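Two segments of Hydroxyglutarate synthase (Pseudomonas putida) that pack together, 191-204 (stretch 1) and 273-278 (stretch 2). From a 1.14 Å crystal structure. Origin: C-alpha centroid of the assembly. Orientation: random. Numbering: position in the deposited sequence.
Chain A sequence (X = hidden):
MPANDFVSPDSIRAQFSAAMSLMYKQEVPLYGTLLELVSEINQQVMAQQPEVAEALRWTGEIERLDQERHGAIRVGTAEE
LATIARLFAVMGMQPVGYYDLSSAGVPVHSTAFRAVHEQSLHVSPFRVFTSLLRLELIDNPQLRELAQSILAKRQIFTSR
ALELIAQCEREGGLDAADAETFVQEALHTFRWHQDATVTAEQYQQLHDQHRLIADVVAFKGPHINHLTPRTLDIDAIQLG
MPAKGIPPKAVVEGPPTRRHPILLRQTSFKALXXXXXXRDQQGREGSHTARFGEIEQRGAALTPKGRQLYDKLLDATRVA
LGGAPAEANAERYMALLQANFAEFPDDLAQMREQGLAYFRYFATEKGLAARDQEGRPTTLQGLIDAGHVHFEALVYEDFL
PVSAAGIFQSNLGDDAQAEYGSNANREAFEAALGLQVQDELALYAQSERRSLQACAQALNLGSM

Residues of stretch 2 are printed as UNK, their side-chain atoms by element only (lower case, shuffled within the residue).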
# COMPACT_ATOMS: atom_id res chain seq x y z
N ARG A 191 -1.50 5.92 17.75
CA ARG A 191 -0.63 6.97 18.23
C ARG A 191 0.64 6.40 18.85
O ARG A 191 0.63 5.31 19.44
CB ARG A 191 -1.35 7.75 19.31
CG ARG A 191 -2.38 8.67 18.83
CD ARG A 191 -2.95 9.52 19.97
NE ARG A 191 -4.12 10.21 19.46
CZ ARG A 191 -4.07 11.34 18.79
NH1 ARG A 191 -2.91 11.91 18.56
NH2 ARG A 191 -5.18 11.90 18.34
N TRP A 192 1.71 7.19 18.80
CA TRP A 192 2.94 6.79 19.47
C TRP A 192 2.82 7.00 20.97
O TRP A 192 2.35 8.04 21.42
CB TRP A 192 4.09 7.68 18.96
CG TRP A 192 5.41 7.29 19.54
CD1 TRP A 192 6.02 7.82 20.65
CD2 TRP A 192 6.29 6.26 19.05
NE1 TRP A 192 7.22 7.19 20.88
CE2 TRP A 192 7.41 6.23 19.90
CE3 TRP A 192 6.24 5.38 17.97
CZ2 TRP A 192 8.45 5.34 19.72
CZ3 TRP A 192 7.30 4.49 17.78
CH2 TRP A 192 8.39 4.48 18.66
N HIS A 193 3.29 6.02 21.76
CA HIS A 193 3.37 6.13 23.22
C HIS A 193 4.78 5.76 23.66
O HIS A 193 5.23 4.65 23.40
CB HIS A 193 2.36 5.19 23.89
CG HIS A 193 0.94 5.46 23.50
ND1 HIS A 193 0.25 4.68 22.60
CD2 HIS A 193 0.10 6.46 23.87
CE1 HIS A 193 -0.96 5.17 22.43
NE2 HIS A 193 -1.08 6.25 23.18
N GLN A 194 5.47 6.69 24.34
CA GLN A 194 6.87 6.43 24.70
C GLN A 194 7.02 5.47 25.88
O GLN A 194 8.08 4.85 26.01
CB GLN A 194 7.64 7.73 24.95
CG GLN A 194 7.24 8.48 26.16
CD GLN A 194 8.26 9.56 26.49
OE1 GLN A 194 8.72 10.30 25.61
NE2 GLN A 194 8.64 9.65 27.76
N ASP A 195 6.00 5.32 26.71
CA ASP A 195 6.11 4.48 27.90
C ASP A 195 5.92 3.01 27.51
O ASP A 195 4.81 2.59 27.15
CB ASP A 195 5.10 4.92 28.96
CG ASP A 195 5.60 6.10 29.80
OD1 ASP A 195 6.02 7.13 29.22
OD2 ASP A 195 5.54 6.00 31.04
N ALA A 196 6.99 2.24 27.56
CA ALA A 196 6.92 0.81 27.28
C ALA A 196 6.12 0.08 28.35
O ALA A 196 5.94 0.54 29.48
CB ALA A 196 8.31 0.20 27.26
N THR A 197 5.66 -1.11 27.98
CA THR A 197 4.90 -1.98 28.85
C THR A 197 5.78 -3.01 29.55
O THR A 197 5.25 -3.87 30.26
CB THR A 197 3.85 -2.71 28.01
OG1 THR A 197 4.50 -3.65 27.15
CG2 THR A 197 3.09 -1.72 27.14
N VAL A 198 7.09 -2.93 29.38
CA VAL A 198 8.03 -3.93 29.85
C VAL A 198 9.17 -3.22 30.56
O VAL A 198 9.36 -2.01 30.44
CB VAL A 198 8.57 -4.79 28.69
CG1 VAL A 198 7.44 -5.60 28.09
CG2 VAL A 198 9.24 -3.91 27.63
N THR A 199 9.92 -4.00 31.34
CA THR A 199 11.14 -3.50 31.95
C THR A 199 12.23 -3.41 30.90
O THR A 199 12.15 -4.00 29.83
CB THR A 199 11.60 -4.44 33.07
OG1 THR A 199 11.98 -5.70 32.50
CG2 THR A 199 10.49 -4.65 34.09
N ALA A 200 13.28 -2.65 31.23
CA ALA A 200 14.42 -2.56 30.32
C ALA A 200 14.99 -3.95 30.04
O ALA A 200 15.37 -4.26 28.90
CB ALA A 200 15.51 -1.67 30.94
N GLU A 201 15.03 -4.81 31.07
CA GLU A 201 15.53 -6.16 30.89
C GLU A 201 14.69 -6.93 29.89
O GLU A 201 15.20 -7.49 28.92
CB GLU A 201 15.52 -6.88 32.25
CG GLU A 201 16.06 -8.30 32.23
CD GLU A 201 17.58 -8.35 32.16
OE1 GLU A 201 18.16 -7.47 31.49
OE2 GLU A 201 18.19 -9.25 32.77
N GLN A 202 13.38 -6.96 30.12
CA GLN A 202 12.46 -7.61 29.18
C GLN A 202 12.59 -7.02 27.78
O GLN A 202 12.65 -7.77 26.79
CB GLN A 202 11.03 -7.48 29.70
CG GLN A 202 10.78 -8.25 31.00
CD GLN A 202 9.43 -7.94 31.63
OE1 GLN A 202 8.90 -6.85 31.48
NE2 GLN A 202 8.87 -8.92 32.32
N TYR A 203 12.62 -5.69 27.67
CA TYR A 203 12.80 -5.07 26.36
C TYR A 203 14.06 -5.57 25.68
O TYR A 203 14.08 -5.81 24.47
CB TYR A 203 12.86 -3.55 26.51
CG TYR A 203 13.00 -2.82 25.19
CD1 TYR A 203 11.87 -2.41 24.48
CD2 TYR A 203 14.25 -2.52 24.66
CE1 TYR A 203 11.99 -1.73 23.28
CE2 TYR A 203 14.37 -1.83 23.45
CZ TYR A 203 13.24 -1.45 22.77
OH TYR A 203 13.35 -0.77 21.57
N GLN A 204 15.13 -5.74 26.46
CA GLN A 204 16.40 -6.21 25.90
C GLN A 204 16.26 -7.61 25.32
O GLN A 204 16.74 -7.89 24.22
CB GLN A 204 17.47 -6.19 26.98
CG GLN A 204 18.84 -6.61 26.47
CD GLN A 204 19.31 -5.75 25.31
OE1 GLN A 204 19.04 -4.55 25.27
NE2 GLN A 204 19.99 -6.36 24.35
N UNK A 273 14.72 9.73 15.71
CA UNK A 273 15.18 8.93 16.84
C UNK A 273 14.26 9.17 18.03
O UNK A 273 14.16 10.29 18.52
c UNK A 273 17.54 6.89 17.60
c UNK A 273 16.62 9.28 17.19
n UNK A 273 18.12 6.04 18.44
o UNK A 273 17.23 6.57 16.45
c UNK A 273 17.28 8.30 18.16
N UNK A 274 13.57 8.14 18.46
CA UNK A 274 12.65 8.24 19.59
C UNK A 274 13.28 7.65 20.84
O UNK A 274 14.24 6.88 20.80
c UNK A 274 9.87 9.59 19.77
o UNK A 274 9.05 10.47 19.41
c UNK A 274 11.33 7.54 19.28
o UNK A 274 10.34 9.55 20.92
c UNK A 274 10.27 8.50 18.75
N UNK A 275 12.73 8.04 21.97
CA UNK A 275 13.16 7.50 23.26
C UNK A 275 12.05 6.60 23.77
O UNK A 275 10.87 6.87 23.54
c UNK A 275 13.49 8.64 24.21
o UNK A 275 12.48 9.64 24.09
c UNK A 275 14.84 9.24 23.81
N UNK A 276 12.45 5.50 24.38
CA UNK A 276 11.54 4.55 24.99
C UNK A 276 11.79 4.60 26.49
O UNK A 276 12.95 4.50 26.92
c UNK A 276 11.84 3.10 22.96
c UNK A 276 10.78 2.15 25.02
c UNK A 276 11.81 3.13 24.47
N UNK A 277 10.73 4.74 27.27
CA UNK A 277 10.85 4.82 28.71
C UNK A 277 10.33 3.55 29.38
O UNK A 277 9.26 3.06 29.04
c UNK A 277 10.04 5.99 29.24
N UNK A 278 11.09 3.04 30.34
CA UNK A 278 10.65 1.90 31.14
C UNK A 278 10.34 2.28 32.58
O UNK A 278 9.38 3.01 32.85
c UNK A 278 14.10 0.91 28.21
c UNK A 278 11.72 0.81 31.15
c UNK A 278 11.71 -0.27 28.90
c UNK A 278 12.27 -0.51 27.67
c UNK A 278 13.46 0.07 27.32
c UNK A 278 12.33 0.56 29.81
c UNK A 278 13.53 1.16 29.45
O HOH W 1 7.08 2.62 31.04

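Position 273 carries a chain of three carbons, the third bonded to one oxygen and one nitrogen. Its side chain stays out of reach of stretch 1. The terminal amide makes it a glutamine, Gln 273, on the strand that leads into the contact. A polar amide suits this exposed place, and its oxygen is satisfied elsewhere in the structure.

Position 274 also has three carbons, but the third bears two oxygens. Its CB lies 3.7 Å from CZ2 of Trp 192, so that the aliphatic base of the side chain meets the indole. A carboxylate ends the chain, hence Glu 274. The carboxylate turns to the backbone of the next position, where OE1 of Glu 274 accepts a hydrogen bond from N of position 275 at 3.0 Å.

At position 275, one carbon carries an oxygen and a second carbon, and the oxygen approaches the side-chain OE1 of Gln 194. This beta-branched pattern is threonine, and such branching suits the extended backbone of a strand. OG1 of Thr 275 is 4.1 Å from OE1 of Gln 194. CB of Gln 194 packs 3.6 Å from the carbonyl O of Thr 275, an oxygen that this contact buries without a partner.

Position 276 shows three carbons, one bearing the other two, with no polar atom; one methyl packs on CB of Ala 196. This is Val 276, a small, branched side chain suited to a buried place, its CG1 3.9 Å from CB of Ala 196.

Position 277 has a single side-chain carbon. This CB lies 3.9 Å from O of Gln 194 and 4.2 Å from OD1 of Asp 195. The residue is therefore Ala 277. Its backbone does the pairing, which asks of the side chain no more than a methyl: N of Ala 277 donates to O of Gln 194 at 2.9 Å, almost perfectly straight, and O of Ala 277 accepts from N of Ala 196 at 2.8 Å.

Position 278 has one carbon leading to a six-carbon ring without a hydroxyl. CA of Ala 200 sits over the ring's face, 3.7 Å from its centroid, in a CH-pi contact, and the ring's edge points toward the face of Tyr 203. The residue is Phe 278, whose flat, apolar ring suits the helix start. The offset edge-to-face pair with Tyr 203 has centroids 5.2 Å apart.

The contact thus joins two devices. A single beta bridge between Asp 195 and Ala 277 fixes the register; beyond it, water 1 lies 2.8 Å from O of Ala 196 and 3.0 Å from O of Phe 278, linking the backbones. Apolar packing by Val 276 and Phe 278 then holds the loop and the helix start, where OG1 of Thr 199 caps the helix by accepting from N of Gln 202 at 3.0 Å.

Stretch 2, residues 273-278: QETVAF
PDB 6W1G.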